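Local coordinates for protein aminotransferase, class I and II (Erwinia tasmaniensis, PDB 5Z0Q) that belongs to the class I and II aminotransferases and binds pyridoxal-5'-phosphate, at residues 94-99 against 249-254; 70-75 against 281-286. All blocks are in the same frame, centred on the assembly; numbering follows the deposited sequence.

Contact 1 (94-99 against 249-254)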
loop_
_atom_site.group_PDB
_atom_site.type_symbol
_atom_site.label_atom_id
_atom_site.label_comp_id
_atom_site.label_asym_id
_atom_site.label_seq_id
_atom_site.Cartn_x
_atom_site.Cartn_y
_atom_site.Cartn_z
ATOM N N LEU A 94 5.387 -6.685 16.230
ATOM C CA LEU A 94 4.627 -5.817 15.344
ATOM C C LEU A 94 5.100 -5.942 13.902
ATOM O O LEU A 94 6.298 -6.069 13.630
ATOM C CB LEU A 94 4.740 -4.362 15.804
ATOM C CG LEU A 94 4.237 -4.070 17.218
ATOM C CD1 LEU A 94 4.411 -2.600 17.556
ATOM C CD2 LEU A 94 2.784 -4.486 17.367
ATOM N N VAL A 95 4.141 -5.914 12.978
ATOM C CA VAL A 95 4.402 -5.860 11.542
ATOM C C VAL A 95 3.427 -4.842 10.965
ATOM O O VAL A 95 2.211 -5.062 10.989
ATOM C CB VAL A 95 4.233 -7.222 10.850
ATOM C CG1 VAL A 95 4.410 -7.075 9.348
ATOM C CG2 VAL A 95 5.222 -8.235 11.402
ATOM N N PHE A 96 3.949 -3.730 10.454
ATOM C CA PHE A 96 3.099 -2.661 9.947
ATOM C C PHE A 96 2.667 -2.945 8.514
ATOM O O PHE A 96 3.454 -3.428 7.694
ATOM C CB PHE A 96 3.827 -1.321 10.028
ATOM C CG PHE A 96 4.171 -0.906 11.430
ATOM C CD1 PHE A 96 3.185 -0.467 12.298
ATOM C CD2 PHE A 96 5.480 -0.956 11.881
ATOM C CE1 PHE A 96 3.496 -0.088 13.591
ATOM C CE2 PHE A 96 5.800 -0.577 13.171
ATOM C CZ PHE A 96 4.807 -0.142 14.028
ATOM N N LEU A 97 1.409 -2.638 8.217
ATOM C CA LEU A 97 0.790 -2.962 6.942
ATOM C C LEU A 97 0.009 -1.763 6.430
ATOM O O LEU A 97 -0.433 -0.922 7.223
ATOM C CB LEU A 97 -0.156 -4.168 7.073
ATOM C CG LEU A 97 0.468 -5.490 7.520
ATOM C CD1 LEU A 97 -0.599 -6.412 8.089
ATOM C CD2 LEU A 97 1.190 -6.155 6.360
ATOM N N PRO A 98 -0.168 -1.650 5.108
ATOM C CA PRO A 98 -1.011 -0.579 4.533
ATOM C C PRO A 98 -2.474 -1.000 4.405
ATOM O O PRO A 98 -3.035 -1.133 3.308
ATOM C CB PRO A 98 -0.347 -0.339 3.177
ATOM C CG PRO A 98 0.144 -1.695 2.784
ATOM C CD PRO A 98 0.567 -2.386 4.062
ATOM N N GLY A 99 -3.115 -1.217 5.547
ATOM C CA GLY A 99 -4.501 -1.639 5.594
ATOM C C GLY A 99 -4.679 -2.909 6.403
ATOM O O GLY A 99 -3.724 -3.559 6.825
ATOM N N ALA A 249 -3.038 3.103 7.716
ATOM C CA ALA A 249 -1.924 2.629 8.525
ATOM C C ALA A 249 -2.448 1.623 9.543
ATOM O O ALA A 249 -3.301 1.960 10.372
ATOM C CB ALA A 249 -1.221 3.792 9.221
ATOM N N SER A 250 -1.946 0.391 9.474
ATOM C CA SER A 250 -2.389 -0.684 10.351
ATOM C C SER A 250 -1.171 -1.470 10.819
ATOM O O SER A 250 -0.039 -1.219 10.393
ATOM C CB SER A 250 -3.390 -1.602 9.640
ATOM O OG SER A 250 -2.755 -2.335 8.608
ATOM N N LEU A 251 -1.409 -2.437 11.702
ATOM C CA LEU A 251 -0.334 -3.277 12.208
ATOM C C LEU A 251 -0.891 -4.643 12.580
ATOM O O LEU A 251 -2.055 -4.774 12.969
ATOM C CB LEU A 251 0.371 -2.633 13.413
ATOM C CG LEU A 251 -0.447 -2.161 14.621
ATOM C CD1 LEU A 251 -0.717 -3.291 15.611
ATOM C CD2 LEU A 251 0.256 -1.002 15.312
ATOM N N ALA A 252 -0.042 -5.657 12.452
ATOM C CA ALA A 252 -0.359 -7.018 12.858
ATOM C C ALA A 252 0.550 -7.419 14.010
ATOM O O ALA A 252 1.750 -7.128 13.994
ATOM C CB ALA A 252 -0.200 -7.997 11.693
ATOM N N VAL A 253 -0.024 -8.082 15.007
ATOM C CA VAL A 253 0.703 -8.507 16.198
ATOM C C VAL A 253 0.819 -10.024 16.152
ATOM O O VAL A 253 -0.166 -10.738 16.376
ATOM C CB VAL A 253 0.016 -8.041 17.487
ATOM C CG1 VAL A 253 0.880 -8.370 18.695
ATOM C CG2 VAL A 253 -0.278 -6.549 17.418
ATOM N N ILE A 254 2.016 -10.515 15.861
ATOM C CA ILE A 254 2.290 -11.941 15.753
ATOM C C ILE A 254 3.344 -12.300 16.793
ATOM O O ILE A 254 4.543 -12.136 16.561
ATOM C CB ILE A 254 2.759 -12.319 14.337
ATOM C CG1 ILE A 254 1.983 -11.520 13.288
ATOM C CG2 ILE A 254 2.582 -13.810 14.101
ATOM C CD1 ILE A 254 2.523 -11.665 11.885
#

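Contact 2 (70-75 against 281-286)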
loop_
_atom_site.group_PDB
_atom_site.type_symbol
_atom_site.label_atom_id
_atom_site.label_comp_id
_atom_site.label_asym_id
_atom_site.label_seq_id
_atom_site.Cartn_x
_atom_site.Cartn_y
_atom_site.Cartn_z
ATOM N N SER A 70 7.611 3.740 11.759
ATOM C CA SER A 70 7.503 4.693 12.859
ATOM C C SER A 70 7.795 4.002 14.183
ATOM O O SER A 70 7.042 3.122 14.614
ATOM C CB SER A 70 6.113 5.321 12.870
ATOM O OG SER A 70 5.901 6.062 14.059
ATOM N N GLU A 71 8.891 4.395 14.834
ATOM C CA GLU A 71 9.123 3.955 16.205
ATOM C C GLU A 71 8.106 4.567 17.159
ATOM O O GLU A 71 7.773 3.959 18.182
ATOM C CB GLU A 71 10.543 4.308 16.645
ATOM C CG GLU A 71 11.602 3.304 16.219
ATOM C CD GLU A 71 13.002 3.723 16.627
ATOM O OE1 GLU A 71 13.405 4.859 16.300
ATOM O OE2 GLU A 71 13.699 2.920 17.283
ATOM N N ALA A 72 7.604 5.762 16.840
ATOM C CA ALA A 72 6.600 6.396 17.687
ATOM C C ALA A 72 5.280 5.636 17.644
ATOM O O ALA A 72 4.617 5.478 18.676
ATOM C CB ALA A 72 6.398 7.850 17.262
ATOM N N LEU A 73 4.882 5.160 16.461
ATOM C CA LEU A 73 3.649 4.386 16.355
ATOM C C LEU A 73 3.756 3.072 17.117
ATOM O O LEU A 73 2.816 2.671 17.814
ATOM C CB LEU A 73 3.315 4.129 14.886
ATOM C CG LEU A 73 2.102 3.237 14.607
ATOM C CD1 LEU A 73 0.850 3.819 15.241
ATOM C CD2 LEU A 73 1.908 3.051 13.111
ATOM N N ALA A 74 4.895 2.385 16.998
ATOM C CA ALA A 74 5.091 1.145 17.742
ATOM C C ALA A 74 5.085 1.391 19.244
ATOM O O ALA A 74 4.600 0.551 20.011
ATOM C CB ALA A 74 6.399 0.479 17.314
ATOM N N GLU A 75 5.609 2.537 19.681
ATOM C CA GLU A 75 5.636 2.847 21.106
ATOM C C GLU A 75 4.236 3.134 21.633
ATOM O O GLU A 75 3.835 2.611 22.681
ATOM C CB GLU A 75 6.567 4.032 21.362
ATOM C CG GLU A 75 6.647 4.479 22.815
ATOM C CD GLU A 75 5.963 5.813 23.055
ATOM O OE1 GLU A 75 4.748 5.818 23.351
ATOM O OE2 GLU A 75 6.638 6.858 22.939
ATOM N N ALA A 281 -0.164 10.266 10.812
ATOM C CA ALA A 281 -1.546 10.387 11.263
ATOM C C ALA A 281 -1.898 9.306 12.276
ATOM O O ALA A 281 -2.591 9.576 13.265
ATOM C CB ALA A 281 -2.494 10.332 10.067
ATOM N N ALA A 282 -1.432 8.074 12.051
ATOM C CA ALA A 282 -1.747 6.987 12.971
ATOM C C ALA A 282 -1.101 7.207 14.333
ATOM O O ALA A 282 -1.682 6.850 15.365
ATOM C CB ALA A 282 -1.306 5.650 12.377
ATOM N N SER A 283 0.102 7.785 14.355
ATOM C CA SER A 283 0.750 8.089 15.627
ATOM C C SER A 283 -0.032 9.143 16.399
ATOM O O SER A 283 -0.369 8.945 17.572
ATOM C CB SER A 283 2.189 8.549 15.392
ATOM O OG SER A 283 3.015 7.469 14.996
ATOM N N ALA A 284 -0.341 10.269 15.749
ATOM C CA ALA A 284 -1.081 11.334 16.420
ATOM C C ALA A 284 -2.475 10.879 16.832
ATOM O O ALA A 284 -3.026 11.387 17.816
ATOM C CB ALA A 284 -1.170 12.563 15.516
ATOM N N ALA A 285 -3.060 9.930 16.098
ATOM C CA ALA A 285 -4.381 9.426 16.454
ATOM C C ALA A 285 -4.353 8.728 17.807
ATOM O O ALA A 285 -5.168 9.021 18.689
ATOM C CB ALA A 285 -4.891 8.479 15.368
ATOM N N TRP A 286 -3.411 7.804 17.992
ATOM C CA TRP A 286 -3.324 7.045 19.231
ATOM C C TRP A 286 -2.524 7.748 20.319
ATOM O O TRP A 286 -2.619 7.350 21.486
ATOM C CB TRP A 286 -2.712 5.665 18.962
ATOM C CG TRP A 286 -3.712 4.648 18.509
ATOM C CD1 TRP A 286 -5.071 4.747 18.582
ATOM C CD2 TRP A 286 -3.433 3.376 17.909
ATOM N NE1 TRP A 286 -5.656 3.614 18.067
ATOM C CE2 TRP A 286 -4.672 2.758 17.646
ATOM C CE3 TRP A 286 -2.257 2.701 17.569
ATOM C CZ2 TRP A 286 -4.769 1.497 17.060
ATOM C CZ3 TRP A 286 -2.356 1.448 16.987
ATOM C CH2 TRP A 286 -3.602 0.860 16.740
#

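Contact 1 (94-99 against 249-254)
S250 and L97 form a hydrogen-bonded pair between antiparallel strands 250-253 and 94-97. The S250 N to L97 O bond is 3.0 Å. In return, L97 N reaches S250 O at 3.0 Å in a straight bond (N-H...O 173°), although the donor stands above the carbonyl plane. S250 CB and OG lie against the G99 carbonyl. The modelled OG to O distance there is too short to be trusted. L251 and F96 form a non-hydrogen-bonded pair. L251 CB lies 3.7 Å from F96 CD1, with L251 CD2 near F96 CE1, and the two side chains run side by side. L251 CD1 also touches L94 CD2 at 4.1 Å. A252 makes the second hydrogen-bonded pair. A252 N donates to V95 O at 2.8 Å, and V95 N to A252 O at 2.9 Å. A252 CB turns to the other face of the sheet, where it meets L97 CD1 at 4.0 Å. V253 returns to the face of F96 and L251, and its CG2 packs on L94 CD2. Helix 71-83 covers that face; helix 257-267 meets V95 and L97 on the other. This is the antiparallel edge of the mixed central sheet of the PLP-dependent aminotransferase fold, with strand 94-97 outermost in the chain and leading to G99 of the PLP pocket.

Contact 2 (70-75 against 281-286)
The capped N-terminal end of helix 71-83 packs against helix 276-288 here, with L73 and S283 nearest each other. The two short helical segments run roughly the same way, at 32°, with their axes 8.8 Å apart. S70 is the N-cap. Its OG is anti to its own backbone N (chi1 169°) and accepts from L73 N at 2.8 Å. S283 OG approaches this first turn and lies 3.4 Å from L73 CB. It also comes close to the S70 hydroxyl. L73 carries most of the apolar contact. Its CD1 meets A282 CB at 4.0 Å and W286 CE3 at 4.0 Å. L73 CD2 also lies near A282 CB. The indole of W286 is tied at NE1 to D209, and its side chain touches V76, A77 and R80 further along helix 71-83. S283 OG is hydrogen-bonded to Y279 O, one turn back in its own helix. Each serine hydroxyl thus has a partner on its own helix or cap. No clear hydrogen bond crosses between the segments, so the contact rests mainly on van der Waals packing, with L73 against S283, A282 and W286.

How the contacts relate
Contacts 1 and 2 lie with their centres about 12 Å apart, on the same side of the chain's centre. They touch directly. F96 CE1 packs on L73 CD2 at 3.6 Å, and L94 CD1 on A74 CB at 3.7 Å. A second bridge joins the other two segments, where A249 CB meets A282 CB at 3.7 Å. Helix 71-83 therefore lies on the L94 and F96 face of the strand pair, while helix 276-288 meets the chain at A249, just before strand 250-253. Helix 71-83 is followed in the chain by strand 94-97, and contact 1 is nested inside the loop closed by contact 2. Only contact 1 reaches PLP: G99 is about 4 Å from it, whereas the A282 side chain is about 11 Å away.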